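Local coordinates for protein putative thioesterase (Novosphingobium aromaticivorans, PDB 3CJY) that probably hydrolyses acyl-CoA thioesters with a pair of hot-dog domains, and binds a calcium ion, at residues T67-E78 and R90-F101; A178-P189 and S204-G213. All coordinates share one frame; numbering follows the deposited sequence.

Interaction 1. Residues T67-E78 and R90-F101; sequences TPLGSVLDLTVE and RVAGTVDGRLVF
Two neighbouring antiparallel strands of the N-terminal hot-dog domain meet here, and they illustrate how such a sheet keeps an oily face toward its helix and a polar one away from it. D74, T76 and E78 form hydrogen-bonded pairs with T94, A92 and R90, while L75 and V77 stand in non-hydrogen-bonded pairs with G93 and V91. The ladder is regular: E78 N reaches R90 O at 2.8 Å with an N-H...O angle of 175°, and V91 CA comes to 3.2 Å from T76 O as a CA-H...O contact.

At the end of the ladder R90 grips a single carboxylate oxygen side-on. E78 OE1 lies 2.8 Å from R90 NH2 and also takes the NE hydrogen, both from one face of the carboxylate, yet almost exactly in the guanidinium plane. The R90 chain, bent at chi3 (-68°), turns its NE edge to the glutamate. On this same face D74 and T94 are linked by a water, which lies 2.6 Å from D74 OD2 and 2.8 Å from T94 OG1 and also takes the N-H of G97, tying the V95-R98 type I' turn to the neighbouring strand.

The other face is apolar. The F101 ring lies with one face over G93 CA; L75 CD2 meets its edge at CZ, 4.0 Å away, and L73 CD2 approaches CE2. V77 and V91 stand side by side, pointing the same way, and together with L75 they touch V47 of helix 37-52. V100 and F101 both face G93, a classic beta bulge in the hairpin beyond. An antiparallel sheet with its apolar side turned to a long helix is the hallmark of the hot-dog fold.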
# COMPACT_ATOMS: atom_id res chain seq x y z
N THR A 67 -14.47 11.91 -10.35
CA THR A 67 -15.88 11.57 -10.51
C THR A 67 -16.72 12.71 -9.90
O THR A 67 -16.87 12.81 -8.69
CB THR A 67 -16.24 10.25 -9.86
OG1 THR A 67 -15.35 9.25 -10.36
CG2 THR A 67 -17.69 9.84 -10.16
N PRO A 68 -17.22 13.60 -10.74
CA PRO A 68 -18.00 14.70 -10.24
C PRO A 68 -19.25 14.29 -9.51
O PRO A 68 -19.86 13.24 -9.78
CB PRO A 68 -18.40 15.46 -11.52
CG PRO A 68 -17.47 14.95 -12.59
CD PRO A 68 -17.18 13.56 -12.21
N LEU A 69 -19.64 15.12 -8.55
CA LEU A 69 -20.95 14.95 -7.91
C LEU A 69 -22.02 14.79 -8.98
O LEU A 69 -22.05 15.53 -9.97
CB LEU A 69 -21.29 16.19 -7.09
CG LEU A 69 -22.64 16.31 -6.42
CD1 LEU A 69 -22.91 15.21 -5.35
CD2 LEU A 69 -22.72 17.72 -5.79
N GLY A 70 -22.89 13.83 -8.76
CA GLY A 70 -23.99 13.58 -9.65
C GLY A 70 -23.75 12.57 -10.77
O GLY A 70 -24.68 12.19 -11.49
N SER A 71 -22.49 12.16 -10.94
CA SER A 71 -22.17 11.16 -11.97
C SER A 71 -22.71 9.80 -11.59
O SER A 71 -22.91 9.47 -10.42
CB SER A 71 -20.66 10.90 -12.11
OG SER A 71 -19.84 12.05 -12.00
N VAL A 72 -22.90 8.99 -12.62
CA VAL A 72 -23.19 7.58 -12.44
C VAL A 72 -21.82 6.90 -12.59
O VAL A 72 -21.15 7.02 -13.63
CB VAL A 72 -24.20 7.00 -13.45
CG1 VAL A 72 -24.26 5.48 -13.28
CG2 VAL A 72 -25.60 7.63 -13.28
N LEU A 73 -21.46 6.19 -11.55
CA LEU A 73 -20.21 5.45 -11.49
C LEU A 73 -20.55 4.02 -11.81
O LEU A 73 -21.37 3.41 -11.15
CB LEU A 73 -19.55 5.54 -10.10
CG LEU A 73 -18.29 4.69 -9.83
CD1 LEU A 73 -17.21 5.14 -10.82
CD2 LEU A 73 -17.83 4.75 -8.34
N ASP A 74 -19.95 3.51 -12.87
CA ASP A 74 -20.10 2.11 -13.25
C ASP A 74 -18.90 1.35 -12.69
O ASP A 74 -17.77 1.80 -12.85
CB ASP A 74 -20.13 1.96 -14.76
CG ASP A 74 -21.39 2.56 -15.37
OD1 ASP A 74 -22.47 2.16 -14.93
OD2 ASP A 74 -21.30 3.40 -16.29
N LEU A 75 -19.15 0.23 -12.02
CA LEU A 75 -18.06 -0.61 -11.55
C LEU A 75 -18.15 -1.96 -12.19
O LEU A 75 -19.22 -2.57 -12.24
CB LEU A 75 -18.08 -0.75 -10.03
CG LEU A 75 -18.04 0.51 -9.18
CD1 LEU A 75 -19.44 0.86 -8.70
CD2 LEU A 75 -17.17 0.27 -7.97
N THR A 76 -17.03 -2.39 -12.76
CA THR A 76 -16.92 -3.68 -13.42
C THR A 76 -15.86 -4.53 -12.72
O THR A 76 -14.74 -4.10 -12.52
CB THR A 76 -16.60 -3.53 -14.90
OG1 THR A 76 -17.57 -2.66 -15.50
CG2 THR A 76 -16.67 -4.88 -15.62
N VAL A 77 -16.27 -5.73 -12.37
CA VAL A 77 -15.42 -6.69 -11.65
C VAL A 77 -14.95 -7.85 -12.51
O VAL A 77 -15.75 -8.49 -13.19
CB VAL A 77 -16.18 -7.33 -10.49
CG1 VAL A 77 -15.25 -8.21 -9.65
CG2 VAL A 77 -16.85 -6.28 -9.62
N GLU A 78 -13.64 -8.08 -12.48
CA GLU A 78 -13.02 -9.21 -13.15
C GLU A 78 -12.38 -10.09 -12.10
O GLU A 78 -11.50 -9.65 -11.38
CB GLU A 78 -11.94 -8.72 -14.11
CG GLU A 78 -11.18 -9.85 -14.80
CD GLU A 78 -10.04 -9.33 -15.68
OE1 GLU A 78 -9.51 -8.23 -15.43
OE2 GLU A 78 -9.64 -10.05 -16.62
N ARG A 90 -10.06 -7.69 -10.05
CA ARG A 90 -9.80 -6.32 -10.46
C ARG A 90 -11.15 -5.62 -10.64
O ARG A 90 -12.10 -6.21 -11.15
CB ARG A 90 -9.05 -6.29 -11.76
CG ARG A 90 -7.66 -6.78 -11.63
CD ARG A 90 -6.82 -6.30 -12.81
NE ARG A 90 -7.25 -6.93 -14.03
CZ ARG A 90 -6.43 -7.14 -15.05
NH1 ARG A 90 -5.15 -6.79 -14.96
NH2 ARG A 90 -6.88 -7.75 -16.15
N VAL A 91 -11.20 -4.36 -10.25
CA VAL A 91 -12.39 -3.54 -10.36
C VAL A 91 -12.06 -2.23 -11.03
O VAL A 91 -11.23 -1.48 -10.59
CB VAL A 91 -13.04 -3.21 -9.00
CG1 VAL A 91 -14.32 -2.37 -9.22
CG2 VAL A 91 -13.35 -4.51 -8.19
N ALA A 92 -12.77 -1.97 -12.12
CA ALA A 92 -12.63 -0.74 -12.86
C ALA A 92 -13.84 0.14 -12.61
O ALA A 92 -15.01 -0.32 -12.70
CB ALA A 92 -12.50 -1.01 -14.38
N GLY A 93 -13.55 1.40 -12.36
CA GLY A 93 -14.58 2.42 -12.24
C GLY A 93 -14.53 3.31 -13.45
O GLY A 93 -13.46 3.74 -13.91
N THR A 94 -15.70 3.53 -14.02
CA THR A 94 -15.85 4.36 -15.22
C THR A 94 -17.08 5.21 -15.11
O THR A 94 -18.08 4.82 -14.50
CB THR A 94 -16.01 3.51 -16.53
OG1 THR A 94 -17.06 2.58 -16.34
CG2 THR A 94 -14.77 2.76 -16.85
N VAL A 95 -17.00 6.38 -15.74
CA VAL A 95 -18.10 7.29 -15.84
C VAL A 95 -18.26 7.60 -17.33
O VAL A 95 -17.36 8.13 -17.97
CB VAL A 95 -17.85 8.61 -15.12
CG1 VAL A 95 -19.00 9.57 -15.34
CG2 VAL A 95 -17.59 8.36 -13.63
N ASP A 96 -19.40 7.23 -17.88
CA ASP A 96 -19.64 7.51 -19.27
C ASP A 96 -18.54 6.87 -20.11
O ASP A 96 -18.13 7.42 -21.13
CB ASP A 96 -19.66 9.01 -19.51
CG ASP A 96 -20.87 9.69 -18.90
OD1 ASP A 96 -21.87 8.99 -18.63
OD2 ASP A 96 -20.83 10.93 -18.71
N GLY A 97 -18.04 5.74 -19.65
CA GLY A 97 -17.04 4.99 -20.38
C GLY A 97 -15.62 5.45 -20.09
O GLY A 97 -14.68 4.77 -20.46
N ARG A 98 -15.48 6.59 -19.43
CA ARG A 98 -14.16 7.14 -19.07
C ARG A 98 -13.63 6.48 -17.81
O ARG A 98 -14.33 6.40 -16.83
CB ARG A 98 -14.25 8.67 -18.81
CG ARG A 98 -12.90 9.32 -18.39
CD ARG A 98 -12.97 10.84 -18.07
NE ARG A 98 -13.48 11.20 -16.74
CZ ARG A 98 -14.77 11.39 -16.47
NH1 ARG A 98 -15.67 11.23 -17.43
NH2 ARG A 98 -15.17 11.72 -15.25
N LEU A 99 -12.39 6.02 -17.85
CA LEU A 99 -11.77 5.40 -16.66
C LEU A 99 -11.46 6.43 -15.58
O LEU A 99 -10.75 7.41 -15.82
CB LEU A 99 -10.48 4.68 -17.03
CG LEU A 99 -9.86 3.77 -15.99
CD1 LEU A 99 -10.78 2.59 -15.66
CD2 LEU A 99 -8.51 3.29 -16.48
N VAL A 100 -12.00 6.19 -14.40
CA VAL A 100 -11.77 7.07 -13.25
C VAL A 100 -10.88 6.39 -12.19
O VAL A 100 -10.16 7.05 -11.45
CB VAL A 100 -13.07 7.65 -12.66
CG1 VAL A 100 -13.75 8.54 -13.70
CG2 VAL A 100 -14.01 6.57 -12.16
N PHE A 101 -10.90 5.07 -12.16
CA PHE A 101 -10.02 4.30 -11.27
C PHE A 101 -9.96 2.83 -11.67
O PHE A 101 -10.81 2.35 -12.37
CB PHE A 101 -10.38 4.45 -9.75
CG PHE A 101 -11.69 3.83 -9.33
CD1 PHE A 101 -11.84 2.47 -9.22
CD2 PHE A 101 -12.76 4.63 -8.99
CE1 PHE A 101 -13.05 1.92 -8.84
CE2 PHE A 101 -13.97 4.08 -8.64
CZ PHE A 101 -14.10 2.73 -8.55
O HOH W 1 -21.55 6.08 -16.07
O HOH W 2 -19.17 3.75 -17.75
O HOH W 3 -16.43 0.16 -15.15

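Interaction 2. Residues A178-P189 and S204-G213; sequences AASLAMFADFLP and SLDNSLRITG
L209 and L181 bury the most surface in this meeting of helix 178-185 with strand 206-211, followed by I211 and D186, and the contact is an example of a helix laid on a sheet through small residues. L209 fits its forked end against the helix: CD1 touches A185 CB at 3.6 Å, while CD2 lies 3.7 Å from A182 CA. Its CG is anti to the backbone N (chi1 -167°), and from there the two methyls divide between A182 and A185. The alanines let the leucine approach the helix backbone itself. At the start of the helix A178 CB presses tightly on I211 CD1, 3.5 Å away, and L181 extends CD1 to I211 CG2 and to the carbonyl oxygen of G213.

D186 makes the polar half with N207. N207 ND2 donates to D186 OD1 at 3.1 Å, close to the amide plane but from well above the carboxylate, 65° out of that plane; the two flat groups are turned 67° apart. A second hydrogen of ND2 goes to D206 O, which helps fix the amide's rotation, and the other end, OD1, takes a water that also donates to A182 O. Both ends of the buried amide are thus occupied.

Q253 of strand 247-256 completes the cluster: its NE2 donates to D186 OD1, and its OE1 bonds with S204 OG. A further water links D186 OD2, at 2.6 Å, with S204 OG, so the D186 carboxylate is joined to S204 at the other end of the contact from I211. In this C-terminal domain, a helix packed by alanines and aliphatic side chains across an antiparallel strand is the helix-on-sheet arrangement characteristic of the hot-dog fold.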
# COMPACT_ATOMS: atom_id res chain seq x y z
N ALA A 178 -15.72 -3.19 6.21
CA ALA A 178 -14.68 -2.89 5.22
C ALA A 178 -14.90 -1.51 4.56
O ALA A 178 -13.94 -0.72 4.38
CB ALA A 178 -14.61 -3.99 4.21
N ALA A 179 -16.17 -1.21 4.29
CA ALA A 179 -16.57 0.06 3.65
C ALA A 179 -16.20 1.23 4.55
O ALA A 179 -15.52 2.19 4.13
CB ALA A 179 -18.03 0.09 3.31
N SER A 180 -16.58 1.13 5.81
CA SER A 180 -16.28 2.18 6.78
C SER A 180 -14.78 2.38 6.94
O SER A 180 -14.31 3.48 6.99
CB SER A 180 -16.91 1.89 8.17
OG SER A 180 -18.32 1.97 8.07
N LEU A 181 -14.05 1.28 7.05
CA LEU A 181 -12.58 1.35 7.21
C LEU A 181 -11.89 2.00 5.96
O LEU A 181 -11.02 2.84 6.07
CB LEU A 181 -12.04 -0.06 7.52
CG LEU A 181 -12.48 -0.67 8.86
CD1 LEU A 181 -12.13 -2.14 8.93
CD2 LEU A 181 -11.91 0.15 10.04
N ALA A 182 -12.38 1.64 4.76
CA ALA A 182 -11.84 2.20 3.55
C ALA A 182 -12.06 3.72 3.57
O ALA A 182 -11.21 4.49 3.17
CB ALA A 182 -12.50 1.57 2.30
N MSE A 183 -13.22 4.14 4.04
CA MSE A 183 -13.55 5.57 4.05
C MSE A 183 -12.65 6.30 5.07
O MSE A 183 -12.09 7.35 4.78
CB MSE A 183 -15.05 5.76 4.27
CG MSE A 183 -15.76 5.58 2.93
SE MSE A 183 -17.72 5.70 2.98
CE MSE A 183 -17.97 4.14 3.65
N PHE A 184 -12.51 5.73 6.27
CA PHE A 184 -11.71 6.37 7.31
C PHE A 184 -10.22 6.41 6.98
O PHE A 184 -9.48 7.31 7.42
CB PHE A 184 -11.94 5.69 8.66
CG PHE A 184 -13.32 5.93 9.25
CD1 PHE A 184 -14.09 7.03 8.86
CD2 PHE A 184 -13.77 5.17 10.32
CE1 PHE A 184 -15.30 7.33 9.52
CE2 PHE A 184 -15.00 5.43 10.94
CZ PHE A 184 -15.77 6.51 10.50
N ALA A 185 -9.75 5.40 6.23
CA ALA A 185 -8.37 5.33 5.77
C ALA A 185 -8.03 6.54 4.88
O ALA A 185 -6.91 7.00 4.84
CB ALA A 185 -8.08 4.00 4.97
N ASP A 186 -9.04 7.04 4.15
CA ASP A 186 -8.83 8.18 3.25
C ASP A 186 -8.97 9.56 3.91
O ASP A 186 -9.24 10.57 3.25
CB ASP A 186 -9.70 8.06 2.02
CG ASP A 186 -9.24 8.97 0.86
OD1 ASP A 186 -8.03 9.08 0.62
OD2 ASP A 186 -10.11 9.58 0.19
N PHE A 187 -8.72 9.60 5.21
CA PHE A 187 -8.59 10.85 5.93
C PHE A 187 -7.11 11.36 5.92
O PHE A 187 -6.79 12.42 6.44
CB PHE A 187 -9.10 10.72 7.36
CG PHE A 187 -10.57 10.97 7.51
CD1 PHE A 187 -11.50 10.17 6.85
CD2 PHE A 187 -11.02 11.98 8.36
CE1 PHE A 187 -12.84 10.39 6.97
CE2 PHE A 187 -12.39 12.20 8.52
CZ PHE A 187 -13.29 11.39 7.82
N LEU A 188 -6.24 10.65 5.21
CA LEU A 188 -4.83 11.05 5.16
C LEU A 188 -4.64 12.43 4.53
O LEU A 188 -3.70 13.10 4.89
CB LEU A 188 -3.92 10.01 4.49
CG LEU A 188 -3.44 8.92 5.43
CD1 LEU A 188 -2.87 7.74 4.68
CD2 LEU A 188 -2.42 9.50 6.43
N PRO A 189 -5.47 12.83 3.54
CA PRO A 189 -5.25 14.22 3.06
C PRO A 189 -5.36 15.29 4.17
O PRO A 189 -4.66 16.30 4.15
CB PRO A 189 -6.30 14.35 1.94
CG PRO A 189 -6.50 12.94 1.46
CD PRO A 189 -6.42 12.08 2.67
N SER A 204 -5.08 12.70 -3.55
CA SER A 204 -4.60 11.31 -3.57
C SER A 204 -4.34 10.80 -4.97
O SER A 204 -5.13 10.99 -5.90
CB SER A 204 -5.64 10.39 -2.94
OG SER A 204 -6.15 10.95 -1.75
N LEU A 205 -3.25 10.06 -5.10
CA LEU A 205 -2.92 9.37 -6.34
C LEU A 205 -3.51 7.96 -6.35
O LEU A 205 -3.77 7.34 -7.37
CB LEU A 205 -1.39 9.23 -6.50
CG LEU A 205 -0.63 10.51 -6.66
CD1 LEU A 205 0.82 10.10 -6.93
CD2 LEU A 205 -1.18 11.27 -7.82
N ASP A 206 -3.71 7.46 -5.16
CA ASP A 206 -4.16 6.09 -4.92
C ASP A 206 -4.66 5.94 -3.49
O ASP A 206 -4.60 6.87 -2.68
CB ASP A 206 -3.03 5.11 -5.12
CG ASP A 206 -1.99 5.15 -3.96
OD1 ASP A 206 -1.42 6.22 -3.74
OD2 ASP A 206 -1.76 4.10 -3.29
N ASN A 207 -5.23 4.76 -3.23
CA ASN A 207 -5.65 4.30 -1.91
C ASN A 207 -5.25 2.81 -1.79
O ASN A 207 -5.43 2.03 -2.73
CB ASN A 207 -7.17 4.35 -1.66
CG ASN A 207 -7.69 5.67 -1.04
OD1 ASN A 207 -8.83 5.71 -0.53
ND2 ASN A 207 -6.90 6.74 -1.10
N SER A 208 -4.72 2.46 -0.63
CA SER A 208 -4.39 1.07 -0.29
C SER A 208 -5.02 0.80 1.06
O SER A 208 -4.97 1.65 1.95
CB SER A 208 -2.88 0.86 -0.20
OG SER A 208 -2.54 -0.50 0.10
N LEU A 209 -5.60 -0.39 1.20
CA LEU A 209 -6.23 -0.84 2.48
C LEU A 209 -5.91 -2.32 2.75
O LEU A 209 -6.03 -3.16 1.84
CB LEU A 209 -7.75 -0.65 2.45
CG LEU A 209 -8.49 -0.77 3.78
CD1 LEU A 209 -8.18 0.44 4.68
CD2 LEU A 209 -10.00 -0.97 3.58
N ARG A 210 -5.52 -2.61 3.99
CA ARG A 210 -5.26 -3.99 4.42
C ARG A 210 -6.12 -4.23 5.66
O ARG A 210 -5.90 -3.63 6.70
CB ARG A 210 -3.77 -4.19 4.73
CG ARG A 210 -2.92 -3.82 3.57
CD ARG A 210 -1.43 -4.06 3.77
NE ARG A 210 -0.76 -3.42 2.68
CZ ARG A 210 -0.71 -3.93 1.45
NH1 ARG A 210 -1.21 -5.16 1.24
NH2 ARG A 210 -0.12 -3.26 0.47
N ILE A 211 -7.08 -5.15 5.54
CA ILE A 211 -8.02 -5.37 6.63
C ILE A 211 -7.68 -6.61 7.42
O ILE A 211 -7.50 -7.68 6.83
CB ILE A 211 -9.45 -5.54 6.09
CG1 ILE A 211 -9.85 -4.27 5.32
CG2 ILE A 211 -10.45 -5.87 7.24
CD1 ILE A 211 -11.19 -4.40 4.61
N THR A 212 -7.53 -6.46 8.73
CA THR A 212 -7.35 -7.62 9.61
C THR A 212 -8.69 -8.07 10.22
O THR A 212 -8.96 -9.26 10.37
CB THR A 212 -6.30 -7.36 10.72
OG1 THR A 212 -5.02 -7.20 10.11
CG2 THR A 212 -6.20 -8.52 11.72
N GLY A 213 -9.53 -7.12 10.57
CA GLY A 213 -10.82 -7.45 11.16
C GLY A 213 -11.76 -6.29 11.21
O GLY A 213 -11.36 -5.16 11.05
O HOH W 4 -9.16 3.78 1.47
O HOH W 5 -8.81 10.95 -1.66

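Interactions 1 and 2 follow one another along the chain, the first closing before the second opens, and fall in the N-terminal and C-terminal thioesterase domains respectively. Their centres lie 18 Å apart and their nearest atoms about 8 Å, without touching. The connection runs through strands: 90-101 continues into strand 98-107, which pairs with strand 56-63, and that strand pairs in turn with strand 203-211 of interaction 2. Helix 37-52 touches both, through V47 at interaction 1 and through M41 and L45 at interaction 2. Interaction 2 lies near the chain centre and the centre of interaction 1 about 17 Å from it; this is consistent with a double hot-dog protein whose two halves join where strand 56-63 pairs with strand 203-211.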